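Long-range contacts in neurotoxin (Clostridium botulinum, PDB 3N7L), which probably binds gangliosides on nerve cells, serving as the receptor-binding domain of a botulinum neurotoxin: residues W204-Y209 with N225-T230; R298-L303 with A369-L374; G326-P331 with I403-S408; Y382-G387 with H394-P399. One frame throughout, in Å; residues are numbered along the deposited sequence.

Contact 1. Residues W204-Y209 with N225-T230; sequences WIRDFY and NSLQYT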
# COMPACT_ATOMS: atom_id res chain seq x y z
N TRP A 204 9.65 -4.65 -5.52
CA TRP A 204 10.24 -3.33 -5.39
C TRP A 204 10.74 -3.20 -3.96
O TRP A 204 10.03 -3.54 -3.03
CB TRP A 204 9.20 -2.24 -5.64
CG TRP A 204 8.70 -2.12 -7.05
CD1 TRP A 204 9.15 -1.26 -8.01
CD2 TRP A 204 7.64 -2.87 -7.64
NE1 TRP A 204 8.43 -1.43 -9.17
CE2 TRP A 204 7.50 -2.41 -8.97
CE3 TRP A 204 6.80 -3.89 -7.18
CZ2 TRP A 204 6.54 -2.94 -9.84
CZ3 TRP A 204 5.85 -4.42 -8.05
CH2 TRP A 204 5.72 -3.94 -9.36
N ILE A 205 11.97 -2.72 -3.79
CA ILE A 205 12.54 -2.55 -2.46
C ILE A 205 12.97 -1.11 -2.29
O ILE A 205 13.47 -0.48 -3.23
CB ILE A 205 13.76 -3.45 -2.22
CG1 ILE A 205 13.32 -4.92 -2.20
CG2 ILE A 205 14.44 -3.07 -0.92
CD1 ILE A 205 12.35 -5.26 -1.09
N ARG A 206 12.81 -0.59 -1.09
CA ARG A 206 13.17 0.78 -0.80
C ARG A 206 13.70 0.90 0.63
O ARG A 206 13.14 0.32 1.55
CB ARG A 206 11.91 1.64 -1.01
CG ARG A 206 11.99 3.02 -0.46
CD ARG A 206 10.65 3.46 0.05
NE ARG A 206 10.88 4.36 1.17
CZ ARG A 206 9.96 5.06 1.80
NH1 ARG A 206 10.34 5.83 2.80
NH2 ARG A 206 8.68 5.01 1.45
N ASP A 207 14.79 1.64 0.80
CA ASP A 207 15.41 1.87 2.11
C ASP A 207 15.60 0.63 2.99
O ASP A 207 14.96 0.48 4.02
CB ASP A 207 14.60 2.92 2.89
CG ASP A 207 14.68 4.31 2.26
OD1 ASP A 207 15.80 4.83 2.11
OD2 ASP A 207 13.62 4.88 1.91
N PHE A 208 16.50 -0.25 2.57
CA PHE A 208 16.79 -1.46 3.32
C PHE A 208 17.85 -1.12 4.38
O PHE A 208 18.98 -0.78 4.05
CB PHE A 208 17.34 -2.54 2.39
CG PHE A 208 17.55 -3.87 3.05
CD1 PHE A 208 16.53 -4.81 3.10
CD2 PHE A 208 18.78 -4.18 3.64
CE1 PHE A 208 16.72 -6.04 3.72
CE2 PHE A 208 18.98 -5.41 4.27
CZ PHE A 208 17.95 -6.34 4.31
N TYR A 209 17.46 -1.22 5.65
CA TYR A 209 18.36 -0.90 6.76
C TYR A 209 18.60 -2.09 7.69
O TYR A 209 17.79 -3.00 7.78
CB TYR A 209 17.77 0.21 7.63
CG TYR A 209 17.45 1.52 6.95
CD1 TYR A 209 16.70 2.50 7.63
CD2 TYR A 209 17.89 1.82 5.66
CE1 TYR A 209 16.41 3.73 7.05
CE2 TYR A 209 17.60 3.06 5.07
CZ TYR A 209 16.86 4.00 5.77
OH TYR A 209 16.55 5.22 5.21
N ASN A 225 7.10 6.02 10.29
CA ASN A 225 6.57 7.32 9.92
C ASN A 225 7.58 8.27 9.26
O ASN A 225 7.24 8.98 8.32
CB ASN A 225 5.94 7.98 11.14
CG ASN A 225 4.68 7.26 11.59
OD1 ASN A 225 4.37 7.20 12.79
ND2 ASN A 225 3.94 6.71 10.63
N SER A 226 8.81 8.27 9.75
CA SER A 226 9.84 9.16 9.21
C SER A 226 10.20 8.88 7.75
O SER A 226 10.78 9.73 7.07
CB SER A 226 11.12 9.07 10.05
OG SER A 226 11.80 7.85 9.83
N LEU A 227 9.88 7.68 7.27
CA LEU A 227 10.18 7.30 5.89
C LEU A 227 9.01 7.62 4.95
O LEU A 227 9.02 7.25 3.78
CB LEU A 227 10.52 5.81 5.80
CG LEU A 227 11.97 5.37 6.08
CD1 LEU A 227 12.50 6.07 7.32
CD2 LEU A 227 12.02 3.85 6.24
N GLN A 228 8.00 8.31 5.47
CA GLN A 228 6.84 8.65 4.66
C GLN A 228 6.54 10.13 4.64
O GLN A 228 6.97 10.88 5.52
CB GLN A 228 5.60 7.95 5.22
CG GLN A 228 5.55 6.45 5.04
CD GLN A 228 4.34 5.85 5.71
OE1 GLN A 228 4.31 5.65 6.92
NE2 GLN A 228 3.30 5.57 4.91
N TYR A 229 5.81 10.55 3.60
CA TYR A 229 5.35 11.93 3.49
C TYR A 229 3.88 11.73 3.82
O TYR A 229 3.06 11.49 2.93
CB TYR A 229 5.52 12.46 2.06
CG TYR A 229 6.95 12.77 1.70
CD1 TYR A 229 7.74 11.83 1.05
CD2 TYR A 229 7.51 14.01 2.00
CE1 TYR A 229 9.06 12.11 0.71
CE2 TYR A 229 8.83 14.31 1.67
CZ TYR A 229 9.60 13.35 1.02
OH TYR A 229 10.91 13.63 0.66
N THR A 230 3.57 11.81 5.10
CA THR A 230 2.21 11.57 5.57
C THR A 230 1.09 12.45 5.02
O THR A 230 -0.08 12.10 5.19
CB THR A 230 2.15 11.59 7.10
OG1 THR A 230 2.53 12.88 7.59
CG2 THR A 230 3.11 10.54 7.67
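Strand residues 204-209 and the end of helix 217-226 come together without backbone pairing: Asp207 and Leu227 bring the main chains nearest, CA to CA 8.4 Å, and side chains bridge the gap. Leu227, the first residue to leave helical geometry, directs its CB toward the strand. Its CD2 branch does the apolar touching, 4.3 Å from Asp207 CB and 4.5 Å from Tyr209 CE1. Arg206 starts with CG anti to the backbone N (chi1 166°), and further bends at chi2 and chi3 shape the chain that carries its guanidinium to the helix end. There the Leu227 carbonyl oxygen is placed at the guanidinium edge, but NH1 is modelled too close to it, so the detail is doubtful. The orientation of the group rests more securely on its neighbour in sequence: Arg206 NE donates to Asp207 OD2 at 2.9 Å in an almost straight (171°) salt bridge, in the guanidinium plane and on the anti lone pair of the carboxylate. Asp207 has positive phi (47°), and its CB points toward the helix end as that of Arg206 does, an arrangement compatible with the bridge between the two neighbours. Behind this contact, strand 202-211 runs between strand 72-82, where Trp78 makes a cation-pi contact with Arg206, and strand 7-14, where Gln12 bonds the Tyr209 hydroxyl; helix 217-226 packs its C-terminal end against this sheet.

Contact 2. Residues R298-L303 with A369-L374; sequences RGENVL and ATTNRL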
# COMPACT_ATOMS: atom_id res chain seq x y z
N ARG A 298 -2.57 16.00 -2.20
CA ARG A 298 -2.18 16.16 -0.80
C ARG A 298 -3.35 16.49 0.12
O ARG A 298 -4.38 16.97 -0.33
CB ARG A 298 -1.12 17.25 -0.67
CG ARG A 298 0.21 16.90 -1.31
CD ARG A 298 1.29 17.91 -0.94
NE ARG A 298 2.61 17.48 -1.40
CZ ARG A 298 2.97 17.46 -2.68
NH1 ARG A 298 2.11 17.84 -3.60
NH2 ARG A 298 4.18 17.03 -3.03
N GLY A 299 -3.14 16.25 1.41
CA GLY A 299 -4.14 16.51 2.43
C GLY A 299 -5.20 17.55 2.12
O GLY A 299 -6.08 17.32 1.29
N GLU A 300 -5.12 18.70 2.76
CA GLU A 300 -6.11 19.76 2.58
C GLU A 300 -6.41 20.29 1.18
O GLU A 300 -6.98 21.38 1.05
CB GLU A 300 -5.75 20.94 3.49
CG GLU A 300 -6.02 20.66 4.96
CD GLU A 300 -7.51 20.53 5.25
OE1 GLU A 300 -8.23 21.54 5.13
OE2 GLU A 300 -7.95 19.41 5.59
N ASN A 301 -6.05 19.56 0.13
CA ASN A 301 -6.34 20.02 -1.23
C ASN A 301 -7.84 20.03 -1.51
O ASN A 301 -8.58 19.19 -1.00
CB ASN A 301 -5.68 19.10 -2.28
CG ASN A 301 -4.18 19.29 -2.38
OD1 ASN A 301 -3.56 20.00 -1.58
ND2 ASN A 301 -3.58 18.63 -3.36
N VAL A 302 -8.29 20.98 -2.32
CA VAL A 302 -9.69 21.05 -2.71
C VAL A 302 -9.69 20.53 -4.15
O VAL A 302 -8.90 20.98 -4.98
CB VAL A 302 -10.24 22.50 -2.67
CG1 VAL A 302 -11.73 22.51 -2.99
CG2 VAL A 302 -10.00 23.10 -1.29
N LEU A 303 -10.58 19.58 -4.45
CA LEU A 303 -10.60 18.97 -5.78
C LEU A 303 -12.00 18.51 -6.22
O LEU A 303 -12.97 18.67 -5.48
CB LEU A 303 -9.66 17.76 -5.77
CG LEU A 303 -9.85 16.81 -4.56
CD1 LEU A 303 -11.08 15.94 -4.77
CD2 LEU A 303 -8.61 15.93 -4.36
N ALA A 369 -15.92 25.53 -2.98
CA ALA A 369 -14.53 25.26 -3.31
C ALA A 369 -13.49 25.84 -2.34
O ALA A 369 -12.36 26.10 -2.74
CB ALA A 369 -14.23 25.72 -4.74
N THR A 370 -13.87 26.05 -1.08
CA THR A 370 -12.92 26.55 -0.08
C THR A 370 -12.56 25.35 0.80
O THR A 370 -13.01 24.23 0.54
CB THR A 370 -13.53 27.65 0.84
OG1 THR A 370 -14.66 27.13 1.54
CG2 THR A 370 -13.95 28.87 0.01
N THR A 371 -11.75 25.56 1.84
CA THR A 371 -11.38 24.47 2.73
C THR A 371 -12.40 24.31 3.87
O THR A 371 -12.19 23.51 4.79
CB THR A 371 -9.98 24.69 3.33
OG1 THR A 371 -9.85 26.05 3.77
CG2 THR A 371 -8.90 24.38 2.30
N ASN A 372 -13.50 25.05 3.79
CA ASN A 372 -14.55 24.97 4.80
C ASN A 372 -15.40 23.75 4.51
O ASN A 372 -15.92 23.59 3.40
CB ASN A 372 -15.40 26.24 4.78
CG ASN A 372 -14.60 27.48 5.11
OD1 ASN A 372 -13.99 27.58 6.18
ND2 ASN A 372 -14.57 28.44 4.18
N ARG A 373 -15.54 22.88 5.51
CA ARG A 373 -16.29 21.64 5.36
C ARG A 373 -17.78 21.76 5.65
O ARG A 373 -18.18 22.41 6.61
CB ARG A 373 -15.67 20.57 6.26
CG ARG A 373 -14.18 20.42 6.06
CD ARG A 373 -13.58 19.38 6.99
NE ARG A 373 -12.14 19.25 6.79
CZ ARG A 373 -11.38 18.35 7.40
NH1 ARG A 373 -10.08 18.29 7.16
NH2 ARG A 373 -11.93 17.49 8.26
N LEU A 374 -18.58 21.10 4.82
CA LEU A 374 -20.03 21.10 4.96
C LEU A 374 -20.57 19.70 5.25
O LEU A 374 -21.70 19.55 5.71
CB LEU A 374 -20.70 21.62 3.69
CG LEU A 374 -20.41 23.05 3.26
CD1 LEU A 374 -21.21 23.38 2.01
CD2 LEU A 374 -20.76 24.01 4.39
O HOH W 1 -10.68 21.71 5.80
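Glu300 and Arg373 carry the polar side of this contact, a salt bridge backed by one water. Arg373 NH1 donates to Glu300 OE2 at 2.9 Å. The bond is somewhat bent (143°); it meets the carboxylate on its syn side and lies in the guanidinium plane, with the two flat groups only 27° apart. The second pair is joined through the water, which donates to Glu300 OE1 at 2.5 Å and accepts from Arg373 NE at 3.0 Å. The water's other hydrogen goes to Thr371 O at 2.6 Å, so both carboxylate oxygens, two guanidinium nitrogens and a loop carbonyl are all supplied. Arg373 also makes a cation-pi contact with Phe364.

Within 369-374, Thr370 OG1 accepts from Asn372 N at 3.3 Å, an ST turn, and from Asn372 ND2 at 2.9 Å, while its own hydroxyl is bonded to Ser367 O. Thr370 O takes a bond from Ser366 OG. These bonds hold the turn that faces Val302. There Val302 packs by van der Waals contact: with CG1 anti to its backbone N (chi1 -176°) that methyl rests against Ala369 O at 3.7 Å, while CG2 meets Thr371 CG2 at 4.0 Å, the two side chains crossing at about a right angle.

Strands 302-308 and 373-384 do not pair directly; they are linked in the sheet through strands 348-354 and 359-366. The contact thus joins their N-terminal ends and adjoining loops, an arrangement in keeping with the beta-trefoil fold of this half.

Contact 3. Residues G326-P331 with I403-S408; sequences GTDLVP and IEHYAS. With SO4 (sulfate ion), chain D.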
# COMPACT_ATOMS: atom_id res chain seq x y z
N GLY A 326 -33.27 10.96 3.47
CA GLY A 326 -33.10 11.02 4.91
C GLY A 326 -32.59 12.37 5.36
O GLY A 326 -32.10 13.16 4.55
N THR A 327 -32.69 12.63 6.66
CA THR A 327 -32.25 13.90 7.23
C THR A 327 -30.75 14.10 7.00
O THR A 327 -29.95 13.22 7.30
CB THR A 327 -32.52 13.96 8.75
OG1 THR A 327 -33.91 13.71 9.00
CG2 THR A 327 -32.16 15.34 9.30
N ASP A 328 -30.40 15.26 6.47
CA ASP A 328 -29.00 15.61 6.21
C ASP A 328 -28.29 14.70 5.21
O ASP A 328 -27.06 14.61 5.23
CB ASP A 328 -28.21 15.64 7.51
CG ASP A 328 -28.73 16.68 8.48
OD1 ASP A 328 -28.79 17.87 8.11
OD2 ASP A 328 -29.07 16.30 9.62
N LEU A 329 -29.04 14.02 4.35
CA LEU A 329 -28.44 13.15 3.36
C LEU A 329 -28.70 13.66 1.95
O LEU A 329 -29.83 14.02 1.61
CB LEU A 329 -28.97 11.73 3.50
CG LEU A 329 -28.58 10.99 4.78
CD1 LEU A 329 -29.39 9.70 4.89
CD2 LEU A 329 -27.09 10.70 4.79
N VAL A 330 -27.66 13.71 1.13
CA VAL A 330 -27.81 14.16 -0.24
C VAL A 330 -26.99 13.21 -1.11
O VAL A 330 -25.80 13.00 -0.88
CB VAL A 330 -27.33 15.64 -0.41
CG1 VAL A 330 -25.90 15.79 0.11
CG2 VAL A 330 -27.42 16.05 -1.87
N PRO A 331 -27.63 12.59 -2.12
CA PRO A 331 -26.90 11.66 -2.97
C PRO A 331 -25.89 12.35 -3.88
O PRO A 331 -26.06 13.51 -4.24
CB PRO A 331 -28.00 10.99 -3.77
CG PRO A 331 -28.94 12.14 -4.00
CD PRO A 331 -29.00 12.81 -2.63
N ILE A 403 -24.65 15.83 5.48
CA ILE A 403 -24.37 17.25 5.62
C ILE A 403 -23.80 17.84 6.92
O ILE A 403 -22.60 17.78 7.15
CB ILE A 403 -25.60 18.07 5.17
CG1 ILE A 403 -25.87 17.75 3.70
CG2 ILE A 403 -25.34 19.57 5.31
CD1 ILE A 403 -24.66 17.96 2.80
N GLU A 404 -24.65 18.40 7.76
CA GLU A 404 -24.16 19.07 8.96
C GLU A 404 -23.70 18.22 10.14
O GLU A 404 -22.69 18.51 10.77
CB GLU A 404 -25.21 20.06 9.45
CG GLU A 404 -24.74 20.96 10.56
CD GLU A 404 -25.86 21.82 11.09
OE1 GLU A 404 -26.58 22.42 10.26
OE2 GLU A 404 -26.02 21.90 12.33
N HIS A 405 -24.45 17.17 10.45
CA HIS A 405 -24.11 16.33 11.58
C HIS A 405 -23.53 14.99 11.16
O HIS A 405 -24.27 14.08 10.77
CB HIS A 405 -25.35 16.14 12.46
CG HIS A 405 -26.02 17.42 12.84
ND1 HIS A 405 -26.91 18.07 12.00
CD2 HIS A 405 -25.89 18.21 13.93
CE1 HIS A 405 -27.29 19.20 12.56
NE2 HIS A 405 -26.69 19.31 13.73
N TYR A 406 -22.21 14.86 11.26
CA TYR A 406 -21.53 13.63 10.87
C TYR A 406 -20.36 13.25 11.78
O TYR A 406 -19.41 12.61 11.35
CB TYR A 406 -21.05 13.75 9.42
CG TYR A 406 -20.11 14.91 9.16
CD1 TYR A 406 -18.74 14.79 9.38
CD2 TYR A 406 -20.60 16.13 8.70
CE1 TYR A 406 -17.87 15.86 9.14
CE2 TYR A 406 -19.74 17.21 8.46
CZ TYR A 406 -18.38 17.07 8.68
OH TYR A 406 -17.53 18.12 8.44
N ALA A 407 -20.44 13.64 13.05
CA ALA A 407 -19.37 13.32 14.00
C ALA A 407 -19.19 11.81 14.13
O ALA A 407 -18.06 11.32 14.18
CB ALA A 407 -19.68 13.94 15.36
N SER A 408 -20.29 11.07 14.17
CA SER A 408 -20.22 9.62 14.29
C SER A 408 -19.61 8.96 13.06
O SER A 408 -18.91 7.96 13.17
CB SER A 408 -21.61 9.04 14.54
OG SER A 408 -22.13 9.49 15.77
S SO4 D . -33.49 17.16 5.25
O1 SO4 D . -34.51 16.10 5.40
O2 SO4 D . -33.87 18.06 4.15
O3 SO4 D . -32.15 16.56 4.96
O4 SO4 D . -33.41 17.90 6.52
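Asp328 and Ile403 supply the one backbone bond between the segments: Ile403 N donates to Asp328 O at 2.7 Å, fairly straight at 163°. It continues the antiparallel pairing of strands 329-335 and 394-402, where Val330 bonds Ile401, to the point where strand 329-335 begins and strand 394-402 has ended. On the Asp328 side the chain forms a type II turn closed by Leu329 N on Gly326 O at 3.2 Å; Asp328 N, inside the turn, donates to sulfate O3 at 2.7 Å, and Asn324 ND2 holds the same ion.

Apolar contact comes from Val330, whose CG1 stands between its backbone N and carbonyl carbon (chi1 54°) and touches Ile403 CD1 at 3.7 Å, the side chains meeting at a slant.

Charged groups approach without bonding. Asp328 OD2 lies 3.7 Å from His405 ND1, carboxylate and ring turned 50° apart, and Asp328 OD1 is 5.5 Å from Glu404 OE1. The Glu404 backbone N is buried here with no partner in the model. Two acidic side chains near one imidazole might raise its proton affinity, so this part of the contact may respond to pH, whereas the backbone bond and the Val330-Ile403 packing involve no ionisable group.

Contact 4. Residues Y382-G387 with H394-P399; sequences YSFKLG and HEYLIP. With SO4 (sulfate ion), chain B.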
# COMPACT_ATOMS: atom_id res chain seq x y z
N TYR A 382 -30.32 3.06 -0.52
CA TYR A 382 -31.56 3.79 -0.35
C TYR A 382 -32.56 3.43 -1.43
O TYR A 382 -32.18 3.12 -2.57
CB TYR A 382 -31.29 5.29 -0.36
CG TYR A 382 -30.32 5.70 0.73
CD1 TYR A 382 -28.95 5.71 0.50
CD2 TYR A 382 -30.78 6.01 2.01
CE1 TYR A 382 -28.05 6.02 1.51
CE2 TYR A 382 -29.89 6.32 3.03
CZ TYR A 382 -28.53 6.32 2.77
OH TYR A 382 -27.64 6.60 3.79
N SER A 383 -33.83 3.47 -1.07
CA SER A 383 -34.90 3.13 -2.00
C SER A 383 -35.53 4.35 -2.64
O SER A 383 -36.22 5.12 -1.99
CB SER A 383 -35.98 2.32 -1.26
OG SER A 383 -37.08 2.04 -2.11
N PHE A 384 -35.27 4.53 -3.93
CA PHE A 384 -35.87 5.63 -4.66
C PHE A 384 -35.89 5.32 -6.16
O PHE A 384 -35.79 4.15 -6.54
CB PHE A 384 -35.15 6.97 -4.37
CG PHE A 384 -33.69 7.02 -4.76
CD1 PHE A 384 -33.25 7.93 -5.72
CD2 PHE A 384 -32.74 6.19 -4.15
CE1 PHE A 384 -31.89 8.03 -6.06
CE2 PHE A 384 -31.39 6.28 -4.47
CZ PHE A 384 -30.96 7.20 -5.43
N LYS A 385 -36.04 6.34 -7.00
CA LYS A 385 -36.11 6.11 -8.43
C LYS A 385 -35.02 6.83 -9.23
O LYS A 385 -34.77 8.01 -9.02
CB LYS A 385 -37.49 6.52 -8.95
CG LYS A 385 -38.65 5.82 -8.24
CD LYS A 385 -40.00 6.31 -8.73
CE LYS A 385 -41.13 5.51 -8.10
NZ LYS A 385 -42.47 6.02 -8.50
N LEU A 386 -34.39 6.10 -10.14
CA LEU A 386 -33.34 6.65 -11.00
C LEU A 386 -33.59 6.24 -12.45
O LEU A 386 -34.14 5.17 -12.72
CB LEU A 386 -31.95 6.13 -10.58
CG LEU A 386 -31.33 6.65 -9.27
CD1 LEU A 386 -30.04 5.89 -8.97
CD2 LEU A 386 -31.06 8.15 -9.38
N GLY A 387 -33.19 7.12 -13.37
CA GLY A 387 -33.37 6.84 -14.79
C GLY A 387 -34.80 6.54 -15.20
O GLY A 387 -35.71 7.33 -14.94
N HIS A 394 -36.66 1.50 -5.96
CA HIS A 394 -35.68 0.42 -5.99
C HIS A 394 -34.53 0.76 -5.07
O HIS A 394 -34.15 1.93 -4.94
CB HIS A 394 -35.14 0.23 -7.40
CG HIS A 394 -36.20 0.00 -8.44
ND1 HIS A 394 -36.67 -1.25 -8.75
CD2 HIS A 394 -36.90 0.88 -9.20
CE1 HIS A 394 -37.63 -1.14 -9.66
NE2 HIS A 394 -37.79 0.14 -9.94
N GLU A 395 -33.97 -0.26 -4.42
CA GLU A 395 -32.83 -0.07 -3.54
C GLU A 395 -31.59 0.13 -4.39
O GLU A 395 -31.32 -0.65 -5.30
CB GLU A 395 -32.64 -1.30 -2.63
CG GLU A 395 -33.66 -1.41 -1.49
CD GLU A 395 -33.35 -0.49 -0.31
OE1 GLU A 395 -34.26 -0.21 0.49
OE2 GLU A 395 -32.18 -0.07 -0.17
N TYR A 396 -30.85 1.20 -4.11
CA TYR A 396 -29.62 1.50 -4.83
C TYR A 396 -28.52 1.77 -3.82
O TYR A 396 -28.73 2.52 -2.86
CB TYR A 396 -29.78 2.74 -5.72
CG TYR A 396 -30.67 2.54 -6.93
CD1 TYR A 396 -30.27 1.70 -7.97
CD2 TYR A 396 -31.91 3.15 -7.01
CE1 TYR A 396 -31.11 1.47 -9.07
CE2 TYR A 396 -32.76 2.93 -8.10
CZ TYR A 396 -32.35 2.09 -9.12
OH TYR A 396 -33.19 1.85 -10.19
N LEU A 397 -27.37 1.14 -4.02
CA LEU A 397 -26.22 1.36 -3.15
C LEU A 397 -25.58 2.58 -3.81
O LEU A 397 -25.15 2.51 -4.97
CB LEU A 397 -25.28 0.17 -3.19
CG LEU A 397 -24.00 0.25 -2.34
CD1 LEU A 397 -24.36 0.50 -0.87
CD2 LEU A 397 -23.21 -1.04 -2.50
N ILE A 398 -25.54 3.69 -3.09
CA ILE A 398 -25.02 4.92 -3.66
C ILE A 398 -24.07 5.71 -2.79
O ILE A 398 -24.04 5.54 -1.57
CB ILE A 398 -26.18 5.89 -3.97
CG1 ILE A 398 -26.88 6.26 -2.65
CG2 ILE A 398 -27.18 5.26 -4.94
CD1 ILE A 398 -27.71 7.53 -2.72
N PRO A 399 -23.27 6.58 -3.41
CA PRO A 399 -22.33 7.41 -2.66
C PRO A 399 -23.29 8.49 -2.12
O PRO A 399 -24.15 8.97 -2.86
CB PRO A 399 -21.38 7.92 -3.73
CG PRO A 399 -22.24 8.00 -4.94
CD PRO A 399 -23.09 6.76 -4.87
S SO4 B . -40.26 0.28 -12.66
O1 SO4 B . -40.98 -0.95 -12.33
O2 SO4 B . -41.07 1.09 -13.59
O3 SO4 B . -38.96 -0.04 -13.30
O4 SO4 B . -40.02 1.04 -11.42
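Tyr396 offers one ring face to Leu386, whose CD1 sits 4.0 Å from the ring centroid in a CH-pi contact; the two side chains run past each other in opposite directions. At the ring's edge, near its plane, Phe384 O lies 3.6 Å from Tyr396 CE2. The same tyrosine turns an edge toward the face of Phe384, a T-shaped pair with centroids 5.7 Å apart and planes at 76°. Phe384 reaches this spot with CG between its backbone N and carbonyl carbon (chi1 62°). Farther along, Ile398 CG1 meets the edge of the Tyr382 ring at CD1, 3.8 Å away. The His394 ring is met at its edge by sulfate, NE2 donating to O4 at 2.8 Å.

Beneath the rings the hairpin strands are antiparallel. Tyr382 pairs with Tyr396 and Phe384 with His394, each through two backbone bonds; in the first, Tyr396 N reaches Tyr382 O at 2.8 Å. Between them Ser383 and Glu395 form the non-hydrogen-bonded pair, with Glu395 OE1 3.5 Å from Ser383 CB and Glu395 OE2 bonded to Ser381.

The Tyr396 hydroxyl is bonded to Asp389 of the hairpin loop and to Lys262 of strand 257-262, tying the cluster to both. In that loop the backbone N atoms of Tyr390, Trp391 and Phe392 hold the sulfate together with His394. Such an anion site in the hairpin loop is consistent with recognition of an acidic sugar, although the ion itself probably came from the crystallisation liquor.

Following the chain from the N terminus, contact 1 comes first and closes a short loop, folding the end of helix 217-226 back on strand 202-211 of the concanavalin-like half. The other three lie in the trefoil half and share one sheet. Contact 2 opens at 298-303 and closes at 369-374; contact 3 opens between these at 326-331 and closes after them at 403-408, so the two cross. They touch where Arg373 CB packs on Tyr406 OH at 3.8 Å. Contact 4, the hairpin of strands 373-384 and 394-402, falls wholly within the span of contact 3 and meets it through Pro331 and Ile398. Contact 1 comes within about 6 Å of contact 2, nearest atoms, without touching it.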